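Local coordinates for protein serine acetyltransferase (Entamoeba histolytica, PDB 3Q1X) that probably catalyses the transfer of an acetyl group to the hydroxyl of L-serine, a step in cysteine biosynthesis, and binds L-serine, at residues L17-A22 with S98-L103; Q39-I44 with A132-R137. One frame throughout, in Å; residues are numbered along the deposited sequence.

Interaction 1: residues L17-A22 with S98-L103; sequences LQDEDA and SIKRTL
Asp19 and Lys100 extend across the gap between their backbones, and their charged groups join in a salt bridge that makes up the whole of this contact. The ammonium nitrogen NZ of Lys100 donates a hydrogen bond to OD2 of Asp19 over 2.8 Å, entering on the syn side of that oxygen, the side of OD1. OD1 itself stays farther off, 3.6 Å from Lys100 NZ, so Lys100 holds the carboxylate by one oxygen and does not sit astride both. Behind the nitrogen, CE of Lys100 comes to 3.7 Å from Asp19 OD2.

The lysine leaves its helix with CG opposite the backbone N (chi1 170°), then bends at chi2 and again at chi4; the second bend (-46°) turns NZ out of the line of the chain. The Lys100 side chain also touches Leu12 and Met15 of helix 2-18 and Phe45 of helix 36-45, while its ammonium group crosses to Asp19. On the other oxygen, OD1, the carboxylate takes a second salt bridge from Lys104, one helical turn after Lys100, and Lys104 also pairs with Glu20. Two cations on one carboxylate would probably favour its ionised form. The arrangement is a salt bridge joining the turn after helix 2-18 to the flank of the long helix 82-113, within the α-helical N-terminal domain characteristic of serine acetyltransferases.

Interaction 2: residues Q39-I44 with A132-R137; sequences QKLRKI and AVIVYR
Helices 36-45 and 128-144 pass almost at right angles here, their local axes 10.0 Å apart at closest approach and 96° apart in direction, with Leu41 and Ile134 facing each other at the crossing point. These two side chains carry most of the contact, and they pass alongside one another, pointing contrary ways. CB of Leu41 lies 3.7 Å from CG2 of Ile134, so it is the root of the leucine that bears on the short branch of the isoleucine. That branch stands opposite the backbone N of its own residue, while the longer branch, CG1, is opposite the carbonyl carbon (chi1 -71°) and carries CD1 toward Arg42.

Farther out on the leucine, CD1 slips over the backbone of helix 128-144: it approaches Ile134 O to 4.0 Å and CA of Val135 to 4.3 Å. Such an apolar, steep crossing belongs to the helical bundle of the N-terminal domain, the part of serine acetyltransferases that precedes the left-handed β-helix built from hexapeptide repeats. Leu41 and Ile44 also lean on Leu68 of helix 59-79, Ile134 touches Leu103 of helix 82-113, and Val135 packs on Met154 and Val158 of helix 150-162, so that the crossing is walled in by further helices.

Arg42 joins through its aliphatic part: its CG comes to 4.4 Å from CD1 of Ile134, a loose contact. From there the chain leads away from the isoleucine, and NH1 of the guanidinium group is hydrogen-bonded to OE1 of Gln131, just ahead of the segment 132-137, adding a polar tie between the same two helices at the margin of the apolar contact.

From the N terminus, helix 2-18 ends in the turn at 17-22, and the chain then forms helix 36-45, which supplies segment 39-44. It continues through helix 59-79 into helix 82-113, where 98-103 closes the loop of interaction 1. Only after helix 120-126 does 132-137 close interaction 2, so the two loops cross, their segments alternating along the chain. The contacts also touch directly: CG2 of Thr102 lies 3.4 Å from NE of Arg137, and CD1 of Ile99 lies 3.6 Å from O of Arg137. Helix 82-113 thereby bridges the chain's first helix and helix 128-144, whose Arg137 and Tyr136 hydrogen-bond to the beginning of the left-handed β-helix.

Interaction 1: residues L17-A22 with S98-L103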
# COMPACT_ATOMS: atom_id res chain seq x y z
N LEU A 17 -25.80 7.44 -21.83
CA LEU A 17 -27.13 7.00 -22.26
C LEU A 17 -27.11 5.80 -23.22
O LEU A 17 -28.04 4.99 -23.23
CB LEU A 17 -27.89 8.17 -22.90
CG LEU A 17 -28.49 9.24 -21.99
CD1 LEU A 17 -29.12 10.31 -22.86
CD2 LEU A 17 -29.51 8.67 -21.00
N GLN A 18 -26.04 5.69 -24.00
CA GLN A 18 -25.92 4.68 -25.05
C GLN A 18 -25.09 3.47 -24.61
O GLN A 18 -24.98 2.49 -25.35
CB GLN A 18 -25.34 5.29 -26.33
CG GLN A 18 -26.24 6.34 -26.99
CD GLN A 18 -25.49 7.22 -27.97
OE1 GLN A 18 -24.64 6.74 -28.72
NE2 GLN A 18 -25.81 8.51 -27.98
N ASP A 19 -24.51 3.54 -23.41
CA ASP A 19 -23.78 2.41 -22.85
C ASP A 19 -24.68 1.20 -22.66
O ASP A 19 -25.85 1.33 -22.31
CB ASP A 19 -23.14 2.77 -21.50
CG ASP A 19 -21.88 3.62 -21.64
OD1 ASP A 19 -21.25 3.65 -22.73
OD2 ASP A 19 -21.51 4.26 -20.63
N GLU A 20 -24.11 0.03 -22.91
CA GLU A 20 -24.75 -1.26 -22.66
C GLU A 20 -25.12 -1.38 -21.17
O GLU A 20 -24.54 -0.70 -20.33
CB GLU A 20 -23.81 -2.39 -23.10
CG GLU A 20 -23.37 -2.33 -24.59
CD GLU A 20 -22.16 -1.42 -24.88
OE1 GLU A 20 -21.81 -0.55 -24.06
OE2 GLU A 20 -21.55 -1.59 -25.96
N ASP A 21 -26.09 -2.23 -20.85
CA ASP A 21 -26.66 -2.31 -19.50
C ASP A 21 -25.65 -2.68 -18.41
O ASP A 21 -25.80 -2.25 -17.26
CB ASP A 21 -27.86 -3.26 -19.47
CG ASP A 21 -28.65 -3.20 -20.76
OD1 ASP A 21 -29.55 -2.34 -20.87
OD2 ASP A 21 -28.32 -3.98 -21.69
N ALA A 22 -24.63 -3.45 -18.78
CA ALA A 22 -23.55 -3.84 -17.87
C ALA A 22 -22.79 -2.65 -17.29
O ALA A 22 -22.16 -2.78 -16.23
CB ALA A 22 -22.60 -4.79 -18.58
N SER A 98 -12.59 9.82 -25.51
CA SER A 98 -11.79 8.67 -25.96
C SER A 98 -11.32 7.82 -24.77
O SER A 98 -11.31 6.60 -24.85
CB SER A 98 -10.62 9.08 -26.86
OG SER A 98 -9.66 9.87 -26.18
N ILE A 99 -10.94 8.48 -23.68
CA ILE A 99 -10.59 7.79 -22.44
C ILE A 99 -11.77 6.96 -21.92
O ILE A 99 -11.59 5.81 -21.52
CB ILE A 99 -10.05 8.78 -21.38
CG1 ILE A 99 -8.75 9.41 -21.88
CG2 ILE A 99 -9.87 8.07 -20.03
CD1 ILE A 99 -8.26 10.60 -21.09
N LYS A 100 -12.97 7.54 -21.94
CA LYS A 100 -14.18 6.83 -21.52
C LYS A 100 -14.34 5.51 -22.31
O LYS A 100 -14.59 4.46 -21.73
CB LYS A 100 -15.43 7.71 -21.70
CG LYS A 100 -16.77 6.99 -21.52
CD LYS A 100 -16.97 6.51 -20.08
CE LYS A 100 -18.11 5.51 -19.98
NZ LYS A 100 -19.32 5.96 -20.73
N ARG A 101 -14.19 5.60 -23.63
CA ARG A 101 -14.24 4.41 -24.49
C ARG A 101 -13.16 3.39 -24.11
O ARG A 101 -13.43 2.20 -23.99
CB ARG A 101 -14.13 4.82 -25.97
CG ARG A 101 -15.36 5.58 -26.46
CD ARG A 101 -15.33 5.92 -27.96
NE ARG A 101 -14.43 7.02 -28.29
CZ ARG A 101 -14.80 8.29 -28.47
NH1 ARG A 101 -16.07 8.66 -28.37
NH2 ARG A 101 -13.88 9.20 -28.77
N THR A 102 -11.95 3.88 -23.86
CA THR A 102 -10.85 2.99 -23.50
C THR A 102 -11.11 2.33 -22.14
O THR A 102 -10.83 1.13 -21.97
CB THR A 102 -9.51 3.72 -23.45
OG1 THR A 102 -9.27 4.35 -24.71
CG2 THR A 102 -8.38 2.74 -23.16
N LEU A 103 -11.64 3.10 -21.19
CA LEU A 103 -11.91 2.57 -19.85
C LEU A 103 -12.95 1.45 -19.90
O LEU A 103 -12.88 0.50 -19.12
CB LEU A 103 -12.33 3.68 -18.89
CG LEU A 103 -11.21 4.57 -18.36
CD1 LEU A 103 -11.80 5.70 -17.54
CD2 LEU A 103 -10.19 3.79 -17.52

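Interaction 2: residues Q39-I44 with A132-R137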
# COMPACT_ATOMS: atom_id res chain seq x y z
N GLN A 39 -12.09 10.42 -6.97
CA GLN A 39 -13.47 10.73 -6.54
C GLN A 39 -14.27 11.35 -7.68
O GLN A 39 -15.37 10.90 -8.01
CB GLN A 39 -13.43 11.66 -5.31
CG GLN A 39 -14.80 12.00 -4.72
CD GLN A 39 -15.35 10.91 -3.82
OE1 GLN A 39 -14.75 9.85 -3.65
NE2 GLN A 39 -16.51 11.17 -3.22
N LYS A 40 -13.67 12.37 -8.31
CA LYS A 40 -14.31 13.11 -9.39
C LYS A 40 -14.45 12.28 -10.67
O LYS A 40 -15.52 12.24 -11.26
CB LYS A 40 -13.59 14.44 -9.65
CG LYS A 40 -13.81 15.49 -8.56
CD LYS A 40 -15.24 15.46 -8.05
CE LYS A 40 -15.53 16.53 -7.02
NZ LYS A 40 -16.72 16.14 -6.21
N LEU A 41 -13.37 11.60 -11.07
CA LEU A 41 -13.39 10.84 -12.32
C LEU A 41 -14.32 9.64 -12.25
O LEU A 41 -14.94 9.27 -13.26
CB LEU A 41 -11.98 10.42 -12.73
CG LEU A 41 -11.01 11.49 -13.25
CD1 LEU A 41 -9.58 10.99 -13.21
CD2 LEU A 41 -11.39 11.92 -14.67
N ARG A 42 -14.44 9.04 -11.06
CA ARG A 42 -15.41 7.96 -10.82
C ARG A 42 -16.84 8.42 -11.14
O ARG A 42 -17.58 7.72 -11.83
CB ARG A 42 -15.28 7.39 -9.39
CG ARG A 42 -13.93 6.68 -9.12
CD ARG A 42 -13.91 5.47 -8.16
NE ARG A 42 -14.20 5.79 -6.77
CZ ARG A 42 -13.86 5.07 -5.69
NH1 ARG A 42 -13.13 3.95 -5.76
NH2 ARG A 42 -14.24 5.50 -4.51
N LYS A 43 -17.20 9.62 -10.68
CA LYS A 43 -18.54 10.18 -10.88
C LYS A 43 -18.79 10.54 -12.35
O LYS A 43 -19.87 10.29 -12.88
CB LYS A 43 -18.76 11.42 -10.00
CG LYS A 43 -18.96 11.08 -8.53
CD LYS A 43 -19.30 12.30 -7.69
CE LYS A 43 -19.83 11.87 -6.33
NZ LYS A 43 -19.71 12.93 -5.30
N ILE A 44 -17.76 11.10 -12.98
CA ILE A 44 -17.82 11.55 -14.37
C ILE A 44 -17.99 10.39 -15.35
O ILE A 44 -18.85 10.43 -16.24
CB ILE A 44 -16.56 12.37 -14.73
CG1 ILE A 44 -16.47 13.64 -13.85
CG2 ILE A 44 -16.53 12.71 -16.22
CD1 ILE A 44 -15.11 14.33 -13.86
N ALA A 132 -6.65 2.67 -10.49
CA ALA A 132 -5.36 3.17 -10.92
C ALA A 132 -5.41 3.61 -12.39
O ALA A 132 -4.95 4.69 -12.74
CB ALA A 132 -4.31 2.09 -10.74
N VAL A 133 -5.97 2.75 -13.24
CA VAL A 133 -6.01 3.04 -14.68
C VAL A 133 -6.87 4.25 -15.02
O VAL A 133 -6.51 5.00 -15.93
CB VAL A 133 -6.37 1.78 -15.55
CG1 VAL A 133 -5.31 0.70 -15.39
CG2 VAL A 133 -7.73 1.25 -15.24
N ILE A 134 -7.97 4.46 -14.28
CA ILE A 134 -8.81 5.65 -14.41
C ILE A 134 -7.99 6.93 -14.26
O ILE A 134 -8.08 7.84 -15.08
CB ILE A 134 -9.94 5.69 -13.35
CG1 ILE A 134 -11.01 4.63 -13.62
CG2 ILE A 134 -10.59 7.05 -13.29
CD1 ILE A 134 -12.08 4.55 -12.53
N VAL A 135 -7.20 6.98 -13.20
CA VAL A 135 -6.40 8.15 -12.91
C VAL A 135 -5.21 8.19 -13.88
O VAL A 135 -4.92 9.25 -14.44
CB VAL A 135 -5.98 8.20 -11.43
CG1 VAL A 135 -5.11 9.39 -11.16
CG2 VAL A 135 -7.22 8.21 -10.52
N TYR A 136 -4.57 7.05 -14.13
CA TYR A 136 -3.46 7.01 -15.09
C TYR A 136 -3.82 7.60 -16.46
O TYR A 136 -3.01 8.33 -17.06
CB TYR A 136 -2.92 5.59 -15.30
CG TYR A 136 -2.25 5.47 -16.66
CD1 TYR A 136 -0.96 5.97 -16.87
CD2 TYR A 136 -2.94 4.94 -17.75
CE1 TYR A 136 -0.37 5.92 -18.14
CE2 TYR A 136 -2.36 4.89 -19.02
CZ TYR A 136 -1.08 5.38 -19.21
OH TYR A 136 -0.51 5.33 -20.46
N ARG A 137 -5.01 7.29 -16.96
CA ARG A 137 -5.34 7.70 -18.32
C ARG A 137 -5.44 9.22 -18.43
O ARG A 137 -5.12 9.81 -19.47
CB ARG A 137 -6.58 6.96 -18.83
CG ARG A 137 -6.29 5.47 -19.04
CD ARG A 137 -7.16 4.82 -20.11
NE ARG A 137 -6.94 3.37 -20.18
CZ ARG A 137 -5.93 2.79 -20.82
NH1 ARG A 137 -5.03 3.53 -21.47
NH2 ARG A 137 -5.83 1.47 -20.81